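Local atomic coordinates of peptidase M3B, oligoendopeptidase F (Enterococcus faecium, PDB entry 2QR4), a protein that probably hydrolyses peptide bonds within short peptides, as a metallopeptidase of the oligoendopeptidase F group of family M3. Residues A[128-139]-A[224-232]. Residues are numbered along the deposited sequence; the frame is centred on the assembly and turned at random.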
loop_
_atom_site.group_PDB
_atom_site.type_symbol
_atom_site.label_atom_id
_atom_site.label_comp_id
_atom_site.label_asym_id
_atom_site.label_seq_id
_atom_site.Cartn_x
_atom_site.Cartn_y
_atom_site.Cartn_z
ATOM N N ALA A 128 14.726 20.875 -15.491
ATOM C CA ALA A 128 14.483 19.640 -16.236
ATOM C C ALA A 128 13.613 18.630 -15.491
ATOM O O ALA A 128 13.155 17.662 -16.073
ATOM C CB ALA A 128 15.806 18.991 -16.630
ATOM N N HIS A 129 13.385 18.848 -14.204
ATOM C CA HIS A 129 12.697 17.849 -13.413
ATOM C C HIS A 129 11.420 18.385 -12.821
ATOM O O HIS A 129 10.708 17.660 -12.131
ATOM C CB HIS A 129 13.614 17.296 -12.324
ATOM C CG HIS A 129 14.933 16.836 -12.848
ATOM N ND1 HIS A 129 15.079 15.673 -13.575
ATOM C CD2 HIS A 129 16.167 17.388 -12.769
ATOM C CE1 HIS A 129 16.350 15.526 -13.921
ATOM N NE2 HIS A 129 17.033 16.551 -13.442
ATOM N N VAL A 130 11.124 19.651 -13.101
ATOM C CA VAL A 130 9.829 20.207 -12.750
ATOM C C VAL A 130 8.902 20.086 -13.952
ATOM O O VAL A 130 9.325 20.282 -15.085
ATOM C CB VAL A 130 9.932 21.671 -12.313
ATOM C CG1 VAL A 130 8.553 22.224 -12.005
ATOM C CG2 VAL A 130 10.844 21.791 -11.107
ATOM N N LEU A 131 7.640 19.762 -13.700
ATOM C CA LEU A 131 6.709 19.423 -14.770
ATOM C C LEU A 131 5.737 20.576 -14.989
ATOM O O LEU A 131 5.981 21.684 -14.533
ATOM C CB LEU A 131 5.981 18.111 -14.446
ATOM C CG LEU A 131 6.906 16.884 -14.358
ATOM C CD1 LEU A 131 6.164 15.641 -13.932
ATOM C CD2 LEU A 131 7.622 16.621 -15.676
ATOM N N SER A 132 4.657 20.340 -15.720
ATOM C CA SER A 132 3.670 21.392 -15.923
ATOM C C SER A 132 2.773 21.482 -14.690
ATOM O O SER A 132 2.788 20.595 -13.836
ATOM C CB SER A 132 2.838 21.105 -17.171
ATOM O OG SER A 132 2.052 19.945 -16.987
ATOM N N ALA A 133 1.980 22.536 -14.603
ATOM C CA ALA A 133 1.050 22.685 -13.489
ATOM C C ALA A 133 0.104 21.497 -13.421
ATOM O O ALA A 133 -0.146 20.972 -12.341
ATOM C CB ALA A 133 0.272 23.987 -13.612
ATOM N N GLU A 134 -0.400 21.062 -14.576
ATOM C CA GLU A 134 -1.321 19.910 -14.644
ATOM C C GLU A 134 -0.711 18.643 -14.034
ATOM O O GLU A 134 -1.363 17.943 -13.267
ATOM C CB GLU A 134 -1.733 19.594 -16.089
ATOM C CG GLU A 134 -2.892 20.396 -16.665
ATOM C CD GLU A 134 -3.404 19.821 -18.022
ATOM O OE1 GLU A 134 -4.440 20.322 -18.518
ATOM O OE2 GLU A 134 -2.787 18.878 -18.597
ATOM N N GLN A 135 0.528 18.342 -14.404
ATOM C CA GLN A 135 1.187 17.136 -13.920
ATOM C C GLN A 135 1.537 17.245 -12.447
ATOM O O GLN A 135 1.301 16.308 -11.701
ATOM C CB GLN A 135 2.441 16.832 -14.736
ATOM C CG GLN A 135 2.187 16.607 -16.220
ATOM C CD GLN A 135 3.452 16.738 -17.056
ATOM O OE1 GLN A 135 4.085 17.796 -17.077
ATOM N NE2 GLN A 135 3.820 15.665 -17.758
ATOM N N GLU A 136 2.104 18.378 -12.032
ATOM C CA GLU A 136 2.470 18.595 -10.622
ATOM C C GLU A 136 1.234 18.472 -9.739
ATOM O O GLU A 136 1.291 17.902 -8.640
ATOM C CB GLU A 136 3.129 19.979 -10.396
ATOM C CG GLU A 136 4.505 20.124 -11.021
ATOM C CD GLU A 136 5.528 19.166 -10.419
ATOM O OE1 GLU A 136 5.213 18.553 -9.370
ATOM O OE2 GLU A 136 6.649 19.029 -10.983
ATOM N N SER A 137 0.119 19.008 -10.225
ATOM C CA SER A 137 -1.160 18.857 -9.540
ATOM C C SER A 137 -1.560 17.382 -9.319
ATOM O O SER A 137 -1.923 16.991 -8.204
ATOM C CB SER A 137 -2.253 19.622 -10.278
ATOM O OG SER A 137 -3.481 19.479 -9.608
ATOM N N LEU A 138 -1.463 16.553 -10.355
ATOM C CA LEU A 138 -1.755 15.116 -10.191
ATOM C C LEU A 138 -0.839 14.435 -9.184
ATOM O O LEU A 138 -1.297 13.699 -8.305
ATOM C CB LEU A 138 -1.637 14.382 -11.519
ATOM C CG LEU A 138 -2.909 13.915 -12.211
ATOM C CD1 LEU A 138 -4.125 14.645 -11.702
ATOM C CD2 LEU A 138 -2.725 14.122 -13.682
ATOM N N LEU A 139 0.460 14.661 -9.341
ATOM C CA LEU A 139 1.466 14.069 -8.471
ATOM C C LEU A 139 1.296 14.486 -7.008
ATOM O O LEU A 139 1.425 13.653 -6.114
ATOM C CB LEU A 139 2.873 14.438 -8.954
ATOM C CG LEU A 139 3.679 13.465 -9.825
ATOM C CD1 LEU A 139 2.826 12.353 -10.384
ATOM C CD2 LEU A 139 4.399 14.212 -10.941
ATOM N N PHE A 224 8.738 5.248 -10.579
ATOM C CA PHE A 224 7.773 5.962 -11.379
ATOM C C PHE A 224 8.028 7.481 -11.338
ATOM O O PHE A 224 8.010 8.133 -12.387
ATOM C CB PHE A 224 6.355 5.653 -10.900
ATOM C CG PHE A 224 5.316 6.538 -11.526
ATOM C CD1 PHE A 224 4.909 6.327 -12.829
ATOM C CD2 PHE A 224 4.787 7.607 -10.828
ATOM C CE1 PHE A 224 3.978 7.156 -13.424
ATOM C CE2 PHE A 224 3.854 8.447 -11.414
ATOM C CZ PHE A 224 3.440 8.212 -12.708
ATOM N N LYS A 225 8.262 8.037 -10.141
ATOM C CA LYS A 225 8.504 9.484 -10.003
ATOM C C LYS A 225 9.811 9.902 -10.668
ATOM O O LYS A 225 9.880 10.926 -11.342
ATOM C CB LYS A 225 8.489 9.923 -8.540
ATOM C CG LYS A 225 7.092 10.217 -7.980
ATOM C CD LYS A 225 7.078 9.973 -6.480
ATOM C CE LYS A 225 5.828 10.516 -5.819
ATOM N NZ LYS A 225 5.885 10.264 -4.342
ATOM N N ALA A 226 10.845 9.091 -10.496
ATOM C CA ALA A 226 12.107 9.344 -11.165
ATOM C C ALA A 226 11.883 9.407 -12.684
ATOM O O ALA A 226 12.337 10.331 -13.364
ATOM C CB ALA A 226 13.119 8.256 -10.803
ATOM N N LYS A 227 11.163 8.430 -13.215
ATOM C CA LYS A 227 10.951 8.352 -14.657
ATOM C C LYS A 227 10.196 9.575 -15.175
ATOM O O LYS A 227 10.627 10.228 -16.134
ATOM C CB LYS A 227 10.187 7.082 -15.028
ATOM C CG LYS A 227 10.031 6.872 -16.529
ATOM C CD LYS A 227 9.633 5.435 -16.844
ATOM C CE LYS A 227 9.690 5.149 -18.350
ATOM N NZ LYS A 227 8.463 5.605 -19.072
ATOM N N VAL A 228 9.069 9.895 -14.550
ATOM C CA VAL A 228 8.258 10.977 -15.113
ATOM C C VAL A 228 8.883 12.354 -14.912
ATOM O O VAL A 228 8.504 13.300 -15.592
ATOM C CB VAL A 228 6.782 10.938 -14.639
ATOM C CG1 VAL A 228 6.202 9.561 -14.919
ATOM C CG2 VAL A 228 6.664 11.293 -13.151
ATOM N N ARG A 229 9.846 12.450 -13.992
ATOM C CA ARG A 229 10.595 13.699 -13.774
ATOM C C ARG A 229 11.897 13.775 -14.556
ATOM O O ARG A 229 12.685 14.705 -14.358
ATOM C CB ARG A 229 10.875 13.918 -12.286
ATOM C CG ARG A 229 9.625 14.247 -11.477
ATOM C CD ARG A 229 9.989 14.759 -10.096
ATOM N NE ARG A 229 8.793 15.010 -9.309
ATOM C CZ ARG A 229 8.054 16.113 -9.409
ATOM N NH1 ARG A 229 6.974 16.247 -8.656
ATOM N NH2 ARG A 229 8.384 17.080 -10.263
ATOM N N ASN A 230 12.128 12.795 -15.435
ATOM C CA ASN A 230 13.321 12.783 -16.299
ATOM C C ASN A 230 14.659 12.630 -15.555
ATOM O O ASN A 230 15.684 13.165 -15.963
ATOM C CB ASN A 230 13.344 14.030 -17.196
ATOM C CG ASN A 230 11.975 14.348 -17.770
ATOM O OD1 ASN A 230 11.458 13.616 -18.622
ATOM N ND2 ASN A 230 11.369 15.441 -17.294
ATOM N N TYR A 231 14.639 11.915 -14.446
ATOM C CA TYR A 231 15.875 11.508 -13.829
ATOM C C TYR A 231 16.308 10.207 -14.489
ATOM O O TYR A 231 15.478 9.467 -15.023
ATOM C CB TYR A 231 15.692 11.319 -12.322
ATOM C CG TYR A 231 15.502 12.614 -11.551
ATOM C CD1 TYR A 231 16.575 13.477 -11.306
ATOM C CD2 TYR A 231 14.253 12.977 -11.065
ATOM C CE1 TYR A 231 16.398 14.670 -10.589
ATOM C CE2 TYR A 231 14.062 14.165 -10.351
ATOM C CZ TYR A 231 15.134 14.994 -10.106
ATOM O OH TYR A 231 14.923 16.143 -9.392
ATOM N N SER A 232 17.605 9.929 -14.468
ATOM C CA SER A 232 18.110 8.714 -15.081
ATOM C C SER A 232 17.897 7.495 -14.164
ATOM O O SER A 232 18.026 6.353 -14.604
ATOM C CB SER A 232 19.584 8.890 -15.470
ATOM O OG SER A 232 20.390 8.948 -14.313
#
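Arg-229 runs extended from CG to NE (chi3 -177°) and Glu-136 bends back at chi2 (-63°), which brings guanidinium and carboxylate together end-on beside the Schellman motif that closes helix 208-228. In that motif Asn-230, a residue type that tolerates positive phi, is C-prime: Tyr-231 N hydrogen-bonds to Ala-226 O, and Asn-230 N to Lys-227 O. The nearly coplanar salt bridge pairs Arg-229 NH1 with Glu-136 OE1 at 3.0 Å and NH2 with OE2 at 2.7 Å, both oxygens using syn lone pairs. Arg-229 NH2 also donates, in the carbonyl plane, to His-129 O at 3.0 Å, so arginine's several N-H groups serve side chain and backbone at once, while Leu-139 CD2 lies over one guanidinium face. The flat, polar ring of His-129 suits two tasks: its ND1 donates to Arg-229 O at 2.7 Å, and one face makes an offset stack with Tyr-231, the planes only 2° apart. Ala-128 O accepts from Asn-230 ND2 at 3.1 Å. Branched Leu-139 and Val-228 meet through CD2 and CG2, 4.3 Å apart. Together these contacts fasten the loop before helix 133-141, and the helix's first turns, to the end of helix 208-228. Ser-132 OG and Glu-134 OE2 also hydrogen-bond to Glu-134 OE2 and Ser-132 OG of the second subunit. Glu-136 OE2 has a second donor: its anti lone pair takes the N-H of Leu-131, N to OE2 3.0 Å.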